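Local coordinates for methanol--corrinoid protein co-methyltransferase (Methanosarcina barkeri, PDB 2I2X), which transfers the methyl group of methanol to the cob(I)amide carried by its partner MtaC, a zinc-dependent step of methanogenesis from methanol, at residues Arg64-Val69 against His103-Ile108; Asp68-Met73 against Glu110-Glu115; Asp202-Ala207 against Thr212-Asp217; Ser250-Leu255 against Gln380-Asp385; Glu272-Lys277 against Asp373-Val378. All blocks are in the same frame, centred on the assembly; numbering follows the deposited sequence.

Contact 1. Residues Arg64-Val69 against His103-Ile108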
# COMPACT_ATOMS: atom_id res chain seq x y z
N ARG A 64 -3.86 -18.75 0.14
CA ARG A 64 -3.15 -17.92 1.09
C ARG A 64 -3.75 -16.51 1.07
O ARG A 64 -3.94 -15.91 2.13
CB ARG A 64 -1.65 -17.89 0.79
CG ARG A 64 -0.91 -19.13 1.23
CD ARG A 64 0.48 -19.21 0.63
NE ARG A 64 1.20 -20.31 1.26
CZ ARG A 64 2.42 -20.74 0.95
NH1 ARG A 64 3.11 -20.16 -0.03
NH2 ARG A 64 2.94 -21.75 1.65
N ILE A 65 -4.06 -16.03 -0.14
CA ILE A 65 -4.61 -14.69 -0.34
C ILE A 65 -5.95 -14.61 0.41
O ILE A 65 -6.18 -13.67 1.19
CB ILE A 65 -4.79 -14.36 -1.86
CG1 ILE A 65 -3.42 -14.12 -2.54
CG2 ILE A 65 -5.65 -13.15 -2.06
CD1 ILE A 65 -3.45 -14.27 -4.08
N THR A 66 -6.78 -15.63 0.22
CA THR A 66 -8.13 -15.65 0.73
C THR A 66 -8.09 -15.70 2.25
O THR A 66 -8.78 -14.93 2.93
CB THR A 66 -8.95 -16.82 0.17
OG1 THR A 66 -8.84 -16.84 -1.26
CG2 THR A 66 -10.41 -16.69 0.54
N THR A 67 -7.29 -16.60 2.78
CA THR A 67 -7.14 -16.68 4.21
C THR A 67 -6.65 -15.36 4.75
O THR A 67 -7.20 -14.86 5.70
CB THR A 67 -6.23 -17.86 4.62
OG1 THR A 67 -6.87 -19.08 4.23
CG2 THR A 67 -5.96 -17.86 6.12
N ASP A 68 -5.64 -14.76 4.14
CA ASP A 68 -5.07 -13.51 4.68
C ASP A 68 -6.06 -12.33 4.77
O ASP A 68 -6.09 -11.59 5.78
CB ASP A 68 -3.87 -13.09 3.85
CG ASP A 68 -2.65 -13.94 4.14
OD1 ASP A 68 -2.75 -14.86 5.00
OD2 ASP A 68 -1.60 -13.70 3.51
N VAL A 69 -6.86 -12.19 3.73
CA VAL A 69 -7.93 -11.22 3.65
C VAL A 69 -9.01 -11.48 4.70
O VAL A 69 -9.38 -10.56 5.45
CB VAL A 69 -8.60 -11.26 2.24
CG1 VAL A 69 -9.80 -10.34 2.20
CG2 VAL A 69 -7.61 -10.90 1.14
N HIS A 103 -13.40 -22.61 -6.26
CA HIS A 103 -13.90 -23.52 -5.25
C HIS A 103 -13.06 -23.44 -3.97
O HIS A 103 -13.59 -23.44 -2.87
CB HIS A 103 -13.98 -24.96 -5.79
CG HIS A 103 -14.73 -25.89 -4.88
ND1 HIS A 103 -14.11 -26.60 -3.87
CD2 HIS A 103 -16.05 -26.18 -4.80
CE1 HIS A 103 -15.02 -27.31 -3.23
NE2 HIS A 103 -16.21 -27.07 -3.76
N ALA A 104 -11.76 -23.35 -4.14
CA ALA A 104 -10.88 -23.29 -3.00
C ALA A 104 -11.10 -22.00 -2.22
O ALA A 104 -11.09 -22.03 -0.98
CB ALA A 104 -9.45 -23.43 -3.44
N GLN A 105 -11.30 -20.88 -2.93
CA GLN A 105 -11.59 -19.57 -2.30
C GLN A 105 -12.91 -19.57 -1.53
O GLN A 105 -12.94 -19.19 -0.35
CB GLN A 105 -11.59 -18.45 -3.34
CG GLN A 105 -10.25 -18.19 -4.00
CD GLN A 105 -10.21 -16.85 -4.73
OE1 GLN A 105 -9.82 -15.83 -4.15
NE2 GLN A 105 -10.59 -16.85 -6.00
N LYS A 106 -13.99 -20.03 -2.17
CA LYS A 106 -15.32 -20.05 -1.53
C LYS A 106 -15.37 -20.91 -0.27
O LYS A 106 -16.09 -20.57 0.70
CB LYS A 106 -16.43 -20.49 -2.50
CG LYS A 106 -17.84 -20.11 -2.02
CD LYS A 106 -17.86 -18.57 -1.79
CE LYS A 106 -19.23 -18.01 -1.73
NZ LYS A 106 -19.88 -17.97 -3.09
N THR A 107 -14.62 -22.02 -0.28
CA THR A 107 -14.56 -22.93 0.85
C THR A 107 -14.07 -22.17 2.10
O THR A 107 -14.69 -22.24 3.15
CB THR A 107 -13.66 -24.18 0.56
OG1 THR A 107 -14.17 -24.93 -0.56
CG2 THR A 107 -13.53 -25.08 1.79
N ILE A 108 -12.98 -21.43 1.95
CA ILE A 108 -12.44 -20.64 3.06
C ILE A 108 -13.44 -19.54 3.48
O ILE A 108 -13.68 -19.34 4.69
CB ILE A 108 -11.08 -20.04 2.69
CG1 ILE A 108 -10.03 -21.17 2.63
CG2 ILE A 108 -10.70 -18.90 3.63
CD1 ILE A 108 -8.84 -20.85 1.74

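Contact 2. Residues Asp68-Met73 against Glu110-Glu115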
# COMPACT_ATOMS: atom_id res chain seq x y z
N ASP A 68 -5.64 -14.76 4.14
CA ASP A 68 -5.07 -13.51 4.68
C ASP A 68 -6.06 -12.33 4.77
O ASP A 68 -6.09 -11.59 5.78
CB ASP A 68 -3.87 -13.09 3.85
CG ASP A 68 -2.65 -13.94 4.14
OD1 ASP A 68 -2.75 -14.86 5.00
OD2 ASP A 68 -1.60 -13.70 3.51
N VAL A 69 -6.86 -12.19 3.73
CA VAL A 69 -7.93 -11.22 3.65
C VAL A 69 -9.01 -11.48 4.70
O VAL A 69 -9.38 -10.56 5.45
CB VAL A 69 -8.60 -11.26 2.24
CG1 VAL A 69 -9.80 -10.34 2.20
CG2 VAL A 69 -7.61 -10.90 1.14
N MET A 70 -9.56 -12.69 4.77
CA MET A 70 -10.66 -12.94 5.70
C MET A 70 -10.17 -12.71 7.16
O MET A 70 -10.85 -12.10 7.98
CB MET A 70 -11.28 -14.34 5.52
CG MET A 70 -11.88 -14.65 4.12
SD MET A 70 -13.15 -13.47 3.57
CE MET A 70 -14.42 -13.58 4.84
N GLU A 71 -8.97 -13.19 7.45
CA GLU A 71 -8.40 -13.08 8.77
C GLU A 71 -8.32 -11.60 9.14
O GLU A 71 -8.83 -11.18 10.18
CB GLU A 71 -7.04 -13.80 8.81
CG GLU A 71 -6.35 -13.86 10.18
CD GLU A 71 -7.16 -14.57 11.27
OE1 GLU A 71 -8.07 -15.38 10.95
OE2 GLU A 71 -6.87 -14.28 12.47
N ARG A 72 -7.77 -10.78 8.25
CA ARG A 72 -7.65 -9.37 8.56
C ARG A 72 -8.99 -8.71 8.83
O ARG A 72 -9.11 -7.93 9.76
CB ARG A 72 -6.92 -8.60 7.48
CG ARG A 72 -6.62 -7.18 7.98
CD ARG A 72 -5.49 -7.23 9.08
NE ARG A 72 -4.58 -6.19 8.68
CZ ARG A 72 -3.29 -6.33 8.46
NH1 ARG A 72 -2.65 -7.45 8.73
NH2 ARG A 72 -2.63 -5.29 8.02
N MET A 73 -9.98 -8.99 7.99
CA MET A 73 -11.27 -8.34 8.10
C MET A 73 -11.86 -8.60 9.48
O MET A 73 -12.40 -7.67 10.09
CB MET A 73 -12.23 -8.81 7.01
CG MET A 73 -11.88 -8.36 5.57
SD MET A 73 -11.49 -6.61 5.41
CE MET A 73 -13.10 -6.07 5.09
N GLU A 110 -16.59 -19.49 3.24
CA GLU A 110 -17.69 -20.15 4.01
C GLU A 110 -17.28 -20.42 5.44
O GLU A 110 -18.04 -20.12 6.36
CB GLU A 110 -18.15 -21.45 3.36
CG GLU A 110 -19.16 -21.21 2.24
CD GLU A 110 -19.15 -22.26 1.10
OE1 GLU A 110 -18.23 -23.10 0.97
OE2 GLU A 110 -20.09 -22.22 0.29
N LYS A 111 -16.08 -20.96 5.64
CA LYS A 111 -15.62 -21.21 6.98
C LYS A 111 -15.69 -19.91 7.84
O LYS A 111 -16.17 -19.95 8.98
CB LYS A 111 -14.22 -21.87 6.98
CG LYS A 111 -13.63 -22.17 8.39
CD LYS A 111 -12.10 -22.44 8.41
CE LYS A 111 -11.43 -22.17 9.82
NZ LYS A 111 -10.81 -20.78 10.00
N TYR A 112 -15.26 -18.77 7.28
CA TYR A 112 -15.27 -17.50 8.00
C TYR A 112 -16.67 -16.97 8.20
O TYR A 112 -16.99 -16.46 9.27
CB TYR A 112 -14.40 -16.44 7.33
CG TYR A 112 -12.96 -16.54 7.70
CD1 TYR A 112 -12.12 -17.46 7.06
CD2 TYR A 112 -12.42 -15.73 8.72
CE1 TYR A 112 -10.79 -17.57 7.40
CE2 TYR A 112 -11.09 -15.85 9.09
CZ TYR A 112 -10.27 -16.77 8.42
OH TYR A 112 -8.95 -16.89 8.75
N HIS A 113 -17.49 -17.07 7.16
CA HIS A 113 -18.88 -16.62 7.26
C HIS A 113 -19.62 -17.43 8.35
O HIS A 113 -20.34 -16.85 9.16
CB HIS A 113 -19.60 -16.66 5.91
CG HIS A 113 -21.06 -16.34 5.99
ND1 HIS A 113 -22.05 -17.29 5.83
CD2 HIS A 113 -21.71 -15.17 6.25
CE1 HIS A 113 -23.24 -16.73 5.97
NE2 HIS A 113 -23.06 -15.44 6.23
N ASP A 114 -19.41 -18.75 8.38
CA ASP A 114 -20.04 -19.61 9.39
C ASP A 114 -19.63 -19.26 10.82
O ASP A 114 -20.49 -19.14 11.69
CB ASP A 114 -19.82 -21.10 9.10
CG ASP A 114 -20.50 -21.56 7.81
OD1 ASP A 114 -21.47 -20.92 7.35
OD2 ASP A 114 -20.08 -22.60 7.24
N GLU A 115 -18.33 -19.07 11.05
CA GLU A 115 -17.82 -18.72 12.38
C GLU A 115 -18.17 -17.33 12.88
O GLU A 115 -18.58 -17.18 14.03
CB GLU A 115 -16.31 -18.80 12.40
CG GLU A 115 -15.79 -20.06 13.01
CD GLU A 115 -14.69 -19.75 14.01
OE1 GLU A 115 -15.04 -19.48 15.20
OE2 GLU A 115 -13.50 -19.77 13.59

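Contact 3. Residues Asp202-Ala207 against Thr212-Asp217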
# COMPACT_ATOMS: atom_id res chain seq x y z
N ASP A 202 -24.71 -13.78 -23.91
CA ASP A 202 -24.32 -15.10 -23.48
C ASP A 202 -23.95 -15.15 -22.00
O ASP A 202 -24.36 -16.11 -21.31
CB ASP A 202 -23.17 -15.59 -24.33
CG ASP A 202 -23.58 -15.87 -25.75
OD1 ASP A 202 -24.79 -16.14 -26.02
OD2 ASP A 202 -22.68 -15.82 -26.61
N ILE A 203 -23.19 -14.15 -21.50
CA ILE A 203 -22.77 -14.16 -20.08
C ILE A 203 -23.97 -14.19 -19.14
O ILE A 203 -24.02 -15.00 -18.23
CB ILE A 203 -21.78 -13.04 -19.70
CG1 ILE A 203 -20.43 -13.29 -20.37
CG2 ILE A 203 -21.59 -13.02 -18.20
CD1 ILE A 203 -19.61 -12.04 -20.72
N SER A 204 -24.94 -13.33 -19.41
CA SER A 204 -26.18 -13.25 -18.62
C SER A 204 -27.00 -14.55 -18.62
O SER A 204 -27.46 -15.02 -17.57
CB SER A 204 -27.02 -12.10 -19.14
OG SER A 204 -26.31 -10.87 -18.97
N LYS A 205 -27.16 -15.13 -19.81
CA LYS A 205 -27.76 -16.46 -19.96
C LYS A 205 -27.12 -17.47 -18.97
O LYS A 205 -27.81 -18.23 -18.26
CB LYS A 205 -27.56 -16.91 -21.40
CG LYS A 205 -28.72 -17.61 -22.00
CD LYS A 205 -29.01 -17.06 -23.40
CE LYS A 205 -28.22 -17.78 -24.52
NZ LYS A 205 -28.72 -17.35 -25.88
N ILE A 206 -25.79 -17.47 -18.92
CA ILE A 206 -25.07 -18.35 -18.01
C ILE A 206 -25.31 -18.03 -16.53
O ILE A 206 -25.51 -18.93 -15.71
CB ILE A 206 -23.58 -18.37 -18.34
CG1 ILE A 206 -23.35 -19.13 -19.65
CG2 ILE A 206 -22.75 -18.97 -17.19
CD1 ILE A 206 -22.06 -18.78 -20.36
N ALA A 207 -25.32 -16.74 -16.21
CA ALA A 207 -25.59 -16.29 -14.85
C ALA A 207 -26.98 -16.77 -14.38
O ALA A 207 -27.16 -17.30 -13.26
CB ALA A 207 -25.47 -14.76 -14.76
N THR A 212 -26.08 -17.20 -10.58
CA THR A 212 -25.09 -16.23 -10.18
C THR A 212 -25.38 -14.83 -10.74
O THR A 212 -26.46 -14.55 -11.25
CB THR A 212 -23.69 -16.68 -10.56
OG1 THR A 212 -23.58 -16.78 -12.00
CG2 THR A 212 -23.36 -18.04 -9.88
N ILE A 213 -24.41 -13.93 -10.62
CA ILE A 213 -24.69 -12.57 -11.06
C ILE A 213 -23.90 -12.12 -12.25
O ILE A 213 -22.69 -12.21 -12.27
CB ILE A 213 -24.73 -11.58 -9.88
CG1 ILE A 213 -26.18 -11.59 -9.35
CG2 ILE A 213 -24.32 -10.16 -10.34
CD1 ILE A 213 -26.28 -11.74 -7.91
N SER A 214 -24.61 -11.67 -13.27
CA SER A 214 -23.98 -11.08 -14.43
C SER A 214 -23.62 -9.65 -14.02
O SER A 214 -24.50 -8.78 -13.96
CB SER A 214 -24.94 -11.13 -15.62
OG SER A 214 -24.41 -10.46 -16.75
N ALA A 215 -22.36 -9.41 -13.69
CA ALA A 215 -22.01 -8.18 -13.01
C ALA A 215 -21.73 -6.97 -13.91
O ALA A 215 -22.34 -5.92 -13.74
CB ALA A 215 -20.89 -8.43 -12.01
N GLY A 216 -20.81 -7.11 -14.87
CA GLY A 216 -20.53 -6.04 -15.83
C GLY A 216 -19.07 -6.02 -16.25
O GLY A 216 -18.25 -6.75 -15.69
N ASP A 217 -18.76 -5.14 -17.20
CA ASP A 217 -17.50 -5.07 -17.98
C ASP A 217 -16.80 -3.74 -17.66
O ASP A 217 -17.16 -3.07 -16.69
CB ASP A 217 -17.90 -5.08 -19.47
CG ASP A 217 -16.83 -5.66 -20.38
OD1 ASP A 217 -15.69 -5.15 -20.42
OD2 ASP A 217 -17.16 -6.60 -21.12

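Contact 4. Residues Ser250-Leu255 against Gln380-Asp385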
# COMPACT_ATOMS: atom_id res chain seq x y z
N SER A 250 -16.64 5.79 -23.76
CA SER A 250 -16.60 4.45 -23.17
C SER A 250 -17.88 4.21 -22.43
O SER A 250 -18.33 3.07 -22.30
CB SER A 250 -15.41 4.27 -22.23
OG SER A 250 -15.58 5.05 -21.04
N ALA A 251 -18.47 5.30 -21.95
CA ALA A 251 -19.72 5.21 -21.18
C ALA A 251 -20.84 4.42 -21.91
O ALA A 251 -21.34 3.44 -21.36
CB ALA A 251 -20.19 6.59 -20.73
N PRO A 252 -21.25 4.85 -23.13
CA PRO A 252 -22.27 4.02 -23.84
C PRO A 252 -21.77 2.66 -24.32
O PRO A 252 -22.56 1.72 -24.44
CB PRO A 252 -22.72 4.89 -25.02
CG PRO A 252 -21.61 5.89 -25.21
CD PRO A 252 -20.90 6.08 -23.87
N ARG A 253 -20.48 2.53 -24.59
CA ARG A 253 -19.94 1.19 -24.83
C ARG A 253 -20.18 0.27 -23.61
O ARG A 253 -20.74 -0.82 -23.76
CB ARG A 253 -18.45 1.24 -25.20
CG ARG A 253 -17.75 -0.17 -25.25
CD ARG A 253 -17.22 -0.59 -23.85
NE ARG A 253 -16.32 -1.75 -23.89
CZ ARG A 253 -16.01 -2.50 -22.83
NH1 ARG A 253 -16.56 -2.24 -21.65
NH2 ARG A 253 -15.18 -3.54 -22.96
N SER A 254 -19.79 0.72 -22.41
CA SER A 254 -19.89 -0.12 -21.23
C SER A 254 -21.35 -0.30 -20.81
O SER A 254 -21.72 -1.33 -20.27
CB SER A 254 -19.03 0.41 -20.08
OG SER A 254 -17.64 0.33 -20.42
N LEU A 255 -22.18 0.70 -21.11
CA LEU A 255 -23.60 0.61 -20.86
C LEU A 255 -24.26 -0.64 -21.46
O LEU A 255 -25.25 -1.14 -20.93
CB LEU A 255 -24.29 1.88 -21.35
CG LEU A 255 -25.82 1.92 -21.26
CD1 LEU A 255 -26.30 1.95 -19.82
CD2 LEU A 255 -26.40 3.11 -22.02
N GLN A 380 -27.36 12.13 -19.85
CA GLN A 380 -28.56 12.64 -20.55
C GLN A 380 -28.34 12.70 -22.07
O GLN A 380 -29.29 12.51 -22.86
CB GLN A 380 -28.96 14.04 -20.06
CG GLN A 380 -29.63 14.09 -18.70
CD GLN A 380 -29.71 15.50 -18.12
OE1 GLN A 380 -28.73 16.25 -18.10
NE2 GLN A 380 -30.89 15.86 -17.62
N SER A 381 -27.10 12.95 -22.47
CA SER A 381 -26.79 13.14 -23.86
C SER A 381 -26.79 11.78 -24.55
O SER A 381 -27.05 11.67 -25.76
CB SER A 381 -25.44 13.85 -24.03
OG SER A 381 -24.37 12.96 -23.85
N ILE A 382 -26.53 10.73 -23.77
CA ILE A 382 -26.60 9.38 -24.30
C ILE A 382 -28.04 8.90 -24.52
O ILE A 382 -28.36 8.38 -25.59
CB ILE A 382 -25.84 8.39 -23.37
CG1 ILE A 382 -24.34 8.76 -23.36
CG2 ILE A 382 -26.13 6.90 -23.77
CD1 ILE A 382 -23.56 8.16 -22.23
N VAL A 383 -28.90 9.07 -23.52
CA VAL A 383 -30.21 8.43 -23.58
C VAL A 383 -31.10 9.12 -24.61
O VAL A 383 -31.99 8.48 -25.19
CB VAL A 383 -30.91 8.34 -22.18
CG1 VAL A 383 -30.06 7.54 -21.21
CG2 VAL A 383 -31.21 9.73 -21.62
N LYS A 384 -30.83 10.40 -24.88
CA LYS A 384 -31.62 11.14 -25.86
C LYS A 384 -31.55 10.53 -27.28
O LYS A 384 -32.38 10.86 -28.11
CB LYS A 384 -31.34 12.66 -25.84
CG LYS A 384 -30.00 13.10 -26.42
CD LYS A 384 -29.80 14.61 -26.38
CE LYS A 384 -28.74 14.98 -27.41
NZ LYS A 384 -27.67 15.91 -26.93
N ASP A 385 -30.59 9.62 -27.52
CA ASP A 385 -30.50 8.82 -28.77
C ASP A 385 -30.15 7.36 -28.46
O ASP A 385 -29.48 6.67 -29.22
CB ASP A 385 -29.51 9.45 -29.78
CG ASP A 385 -30.08 10.72 -30.46
OD1 ASP A 385 -29.51 11.81 -30.26
OD2 ASP A 385 -31.10 10.65 -31.19

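Contact 5. Residues Glu272-Lys277 against Asp373-Val378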
# COMPACT_ATOMS: atom_id res chain seq x y z
N GLU A 272 -15.79 5.11 -16.05
CA GLU A 272 -16.99 5.60 -16.68
C GLU A 272 -18.26 5.09 -15.98
O GLU A 272 -19.38 5.52 -16.33
CB GLU A 272 -17.01 5.23 -18.17
CG GLU A 272 -17.19 3.71 -18.52
CD GLU A 272 -15.91 2.89 -18.39
OE1 GLU A 272 -15.91 1.73 -18.88
OE2 GLU A 272 -14.92 3.40 -17.78
N ASN A 273 -18.10 4.17 -15.01
CA ASN A 273 -19.25 3.62 -14.26
C ASN A 273 -20.11 4.70 -13.62
O ASN A 273 -21.32 4.49 -13.38
CB ASN A 273 -18.82 2.61 -13.20
CG ASN A 273 -18.33 1.30 -13.79
OD1 ASN A 273 -18.52 1.02 -14.98
ND2 ASN A 273 -17.65 0.50 -12.96
N ILE A 274 -19.52 5.86 -13.34
CA ILE A 274 -20.33 6.93 -12.76
C ILE A 274 -21.45 7.35 -13.76
O ILE A 274 -22.63 7.51 -13.40
CB ILE A 274 -19.48 8.12 -12.23
CG1 ILE A 274 -20.37 9.23 -11.66
CG2 ILE A 274 -18.56 8.68 -13.34
CD1 ILE A 274 -21.15 8.88 -10.45
N ILE A 275 -21.06 7.53 -15.03
CA ILE A 275 -22.06 7.79 -16.06
C ILE A 275 -23.06 6.63 -16.13
O ILE A 275 -24.24 6.86 -16.19
CB ILE A 275 -21.40 8.04 -17.41
CG1 ILE A 275 -20.50 9.26 -17.33
CG2 ILE A 275 -22.45 8.27 -18.47
CD1 ILE A 275 -19.41 9.28 -18.36
N VAL A 276 -22.58 5.39 -16.07
CA VAL A 276 -23.43 4.21 -16.23
C VAL A 276 -24.46 4.07 -15.11
O VAL A 276 -25.63 3.70 -15.37
CB VAL A 276 -22.56 2.91 -16.36
CG1 VAL A 276 -23.42 1.67 -16.36
CG2 VAL A 276 -21.73 2.95 -17.65
N LYS A 277 -24.04 4.41 -13.89
CA LYS A 277 -24.89 4.41 -12.71
C LYS A 277 -26.00 5.41 -12.88
O LYS A 277 -27.15 5.09 -12.61
CB LYS A 277 -24.11 4.71 -11.43
CG LYS A 277 -24.98 4.63 -10.18
CD LYS A 277 -24.18 4.56 -8.91
CE LYS A 277 -25.07 4.39 -7.66
NZ LYS A 277 -24.19 4.29 -6.47
N ASP A 373 -22.29 15.47 -11.16
CA ASP A 373 -23.21 16.34 -11.92
C ASP A 373 -22.93 16.33 -13.43
O ASP A 373 -23.87 16.28 -14.23
CB ASP A 373 -23.26 17.77 -11.40
CG ASP A 373 -21.92 18.43 -11.42
OD1 ASP A 373 -20.94 17.68 -11.21
OD2 ASP A 373 -21.83 19.68 -11.63
N ASN A 374 -21.65 16.39 -13.80
CA ASN A 374 -21.24 16.31 -15.20
C ASN A 374 -21.43 14.90 -15.78
O ASN A 374 -21.84 14.74 -16.94
CB ASN A 374 -19.80 16.79 -15.36
CG ASN A 374 -19.67 18.27 -15.06
OD1 ASN A 374 -20.56 19.04 -15.42
ND2 ASN A 374 -18.56 18.68 -14.38
N ALA A 375 -21.13 13.89 -14.98
CA ALA A 375 -21.36 12.53 -15.41
C ALA A 375 -22.85 12.33 -15.79
O ALA A 375 -23.17 11.70 -16.81
CB ALA A 375 -20.92 11.55 -14.34
N TYR A 376 -23.74 12.89 -14.97
CA TYR A 376 -25.18 12.79 -15.17
C TYR A 376 -25.56 13.45 -16.50
O TYR A 376 -26.34 12.91 -17.29
CB TYR A 376 -25.94 13.46 -14.01
CG TYR A 376 -27.43 13.33 -14.09
CD1 TYR A 376 -28.22 14.30 -14.76
CD2 TYR A 376 -28.08 12.22 -13.53
CE1 TYR A 376 -29.63 14.14 -14.87
CE2 TYR A 376 -29.46 12.06 -13.60
CZ TYR A 376 -30.24 13.00 -14.28
OH TYR A 376 -31.61 12.77 -14.33
N ARG A 377 -24.99 14.63 -16.74
CA ARG A 377 -25.24 15.38 -17.96
C ARG A 377 -24.81 14.55 -19.20
O ARG A 377 -25.56 14.47 -20.18
CB ARG A 377 -24.52 16.73 -17.89
CG ARG A 377 -24.64 17.61 -19.10
CD ARG A 377 -23.89 18.93 -18.93
NE ARG A 377 -23.67 19.64 -20.20
CZ ARG A 377 -23.12 20.85 -20.31
NH1 ARG A 377 -22.70 21.52 -19.24
NH2 ARG A 377 -22.95 21.40 -21.51
N VAL A 378 -23.64 13.92 -19.12
CA VAL A 378 -23.19 13.05 -20.20
C VAL A 378 -24.14 11.89 -20.33
O VAL A 378 -24.50 11.53 -21.42
CB VAL A 378 -21.75 12.55 -19.99
CG1 VAL A 378 -21.41 11.44 -21.01
CG2 VAL A 378 -20.77 13.72 -20.09

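Contact 1. Residues Arg64-Val69 against His103-Ile108
Thr66 lies between Gln105 and Ile108, meeting the first with its hydroxyl and the second with its methyl. On the polar side, Thr66 OG1 sits 3.2 Å from Gln105 OE1, the two side chains crossing at about a right angle. This is a close approach without a hydrogen bond: the threonine hydroxyl is bonded to Tyr62 O in its own helix, and Gln105 NE2 to Thr85 OG1. The apolar side pairs Thr66 CG2 with Ile108 CG2 at 3.8 Å. With CG2 anti to the backbone N (OG1 at chi1 -51°), the methyl is turned to Ile108 and the hydroxyl stays beside Gln105. Thr67, nearer the surface, turns its hydroxyl instead of its methyl to the isoleucine: Thr67 OG1, held by Glu63 O, rests 3.6 Å from Ile108 CD1. Short threonines suit axes only 9.3 Å apart and 22° from parallel. These are adjacent helices of the TIM barrel, 55-76 and 95-116; Gln105 also touches strand 119-126, and Ile65 packs on Val326 of helix 325-345.

Contact 2. Residues Asp68-Met73 against Glu110-Glu115
Two neighbouring helices of the TIM barrel, 55-76 and 95-116, are joined here by Tyr112, which lays its ring over Met70 and extends its hydroxyl to Glu71. Met70 CB stands almost exactly above the ring centre, 3.5 Å from the centroid and 9° off the normal, a CH-pi contact over one face. The methionine chain, bent at chi2 and chi3, then curls so that its CE reaches Tyr112 CB at 3.8 Å. A tyrosine suits the place because it is long enough to cross from apolar packing to a carboxylate: Tyr112 OH donates to Glu71 OE1 at 2.8 Å. The acceptor lies at the ring edge, in its plane, and accepts the hydrogen bond through its anti lone pair, with carboxylate and ring planes 68° apart. Met70 also touches Ile81 and Leu83 of strand 80-86. With Gln75 NE2 bonded to Glu71 OE2, both carboxylate oxygens accept a hydrogen bond, which would probably favour the ionised form and hold its orientation, while Met70 CB limits the turning of the ring.

Contact 3. Residues Asp202-Ala207 against Thr212-Asp217
Ser214 turns its OG anti to the backbone N (chi1 175°), while Ser204 keeps its OG beside its own backbone N, and the two hydroxyls meet between strand and helix. Ser214 OG donates to Ser204 OG at 3.0 Å; the proton of Ser204 is thereby left for Trp200 O, so the three groups form a short hydrogen-bonded chain. Ala207 fits the closest part of the interface: its CB lies 3.5 Å from Ser214 N and 3.8 Å from Ser214 CB, where a methyl can enter between the backbones. At the turn, Thr212 N bonds to Ala207 O (2.9 Å), bent to 140° at the hydrogen. Thr212 OG1 packs 3.5 Å from Ala207 CA and is bonded to Thr210 OG1. A short turn after helix 181-210 leads into the strand; the two short segments lie at 147° to each other. Strand 213-216 pairs with strand 160-163 in the parallel sheet through Ile213 and Ala215 with Leu161, and helix 143-155 sets Phe150 against Ile203 and Ala154 against Thr212.

Contact 4. Residues Ser250-Leu255 against Gln380-Asp385
Ile382 is the bump of this contact, and the shallow hollow that takes it is formed by Ala251, Pro252 and Leu255 on one side of helix 240-259. Its two branches go to different parts of the hollow. On the longer one, Ile382 CD1 rests over the seam between Ala251 and Pro252, 4.0 Å from Ala251 CB and 3.8 Å from Pro252 CD. On the shorter one, Ile382 CG2 sits against the far wall, 4.2 Å from both Pro252 CB and Leu255 CD2. Ile382 CG1 is anti to the carbonyl carbon (chi1 -64°) with CG2 anti to the backbone N, a branching that spreads the side chain across the proline ring, which it meets at about a right angle. Each residue type fits its role: alanine forms the low floor, proline offers a rigid apolar surface where the helix is kinked for want of an N-H, and leucine, sliding past the isoleucine in the opposite direction, raises the rim. Nothing polar crosses between the segments. The surroundings are likewise helical: Ile275 of helix 273-280 touches both Ala251 and Ile382, while helix 389-409 brings Ala396 against Ile382 and Arg392 against Leu255.

Contact 5. Residues Glu272-Lys277 against Asp373-Val378
Ala375 points its methyl at helix 273-280 and is met by two successive isoleucines that present themselves differently. Ile274 sets its CG1 anti to the backbone N (chi1 178°), a torsion that leaves both of its branches near the alanine: Ile274 CG1 lies 3.6 Å and Ile274 CG2 3.8 Å from Ala375 CB. Ile275 instead has CG1 anti to the carbonyl carbon, and comes alongside the opposing helix. Its CG1 touches Ala375 CB at 3.8 Å and passes 3.7 Å from Ala375 O, so part of its contact is with the backbone itself. Ile275 CD1 goes on to Val378, 4.0 Å from Val378 CG1, the two side chains crossing at a slant. Alanine is what such an approach needs: the CA atoms of Ile275 and Ala375 are only 4.8 Å apart, and the short helix axes pass at 8.1 Å, inclined by 64°. Ile274 and Val378 extend the apolar contact beyond the Ile275-Ala375 pair, and Val378 also packs on Ile403 of helix 389-409. No hydrogen bond spans the two segments, and the charged groups find partners elsewhere, Lys277 at Asp308, Asp373 at Arg361, Arg377 at Glu399 and Glu406. The contact therefore rests on buried apolar packing, and the crossing of the helices probably depends on how the side chains fit.

Contacts 1 and 2 follow one another along the same two barrel helices, their centres 8 Å apart, and lie across the chain's centre from contact 4, whose centre is about 38 Å from that of contact 1. Contacts 4 and 5 form a second group, 9 Å between centres, sharing helix 372-383 and joined by a probable hydrogen bond between Ser254 OG and Glu272 OE1, 2.7 Å. Contact 3 reaches that group through the salt bridge of Asp217 OD1 with Arg253 NH2, 3.1 Å long. The Ile203 side chain is about 10 Å from that of zinc ligand Glu164, so contact 3 stands back from the metal site. Arg253 and Glu272 both bond to Asp219, the neighbour in sequence of zinc ligand Cys220.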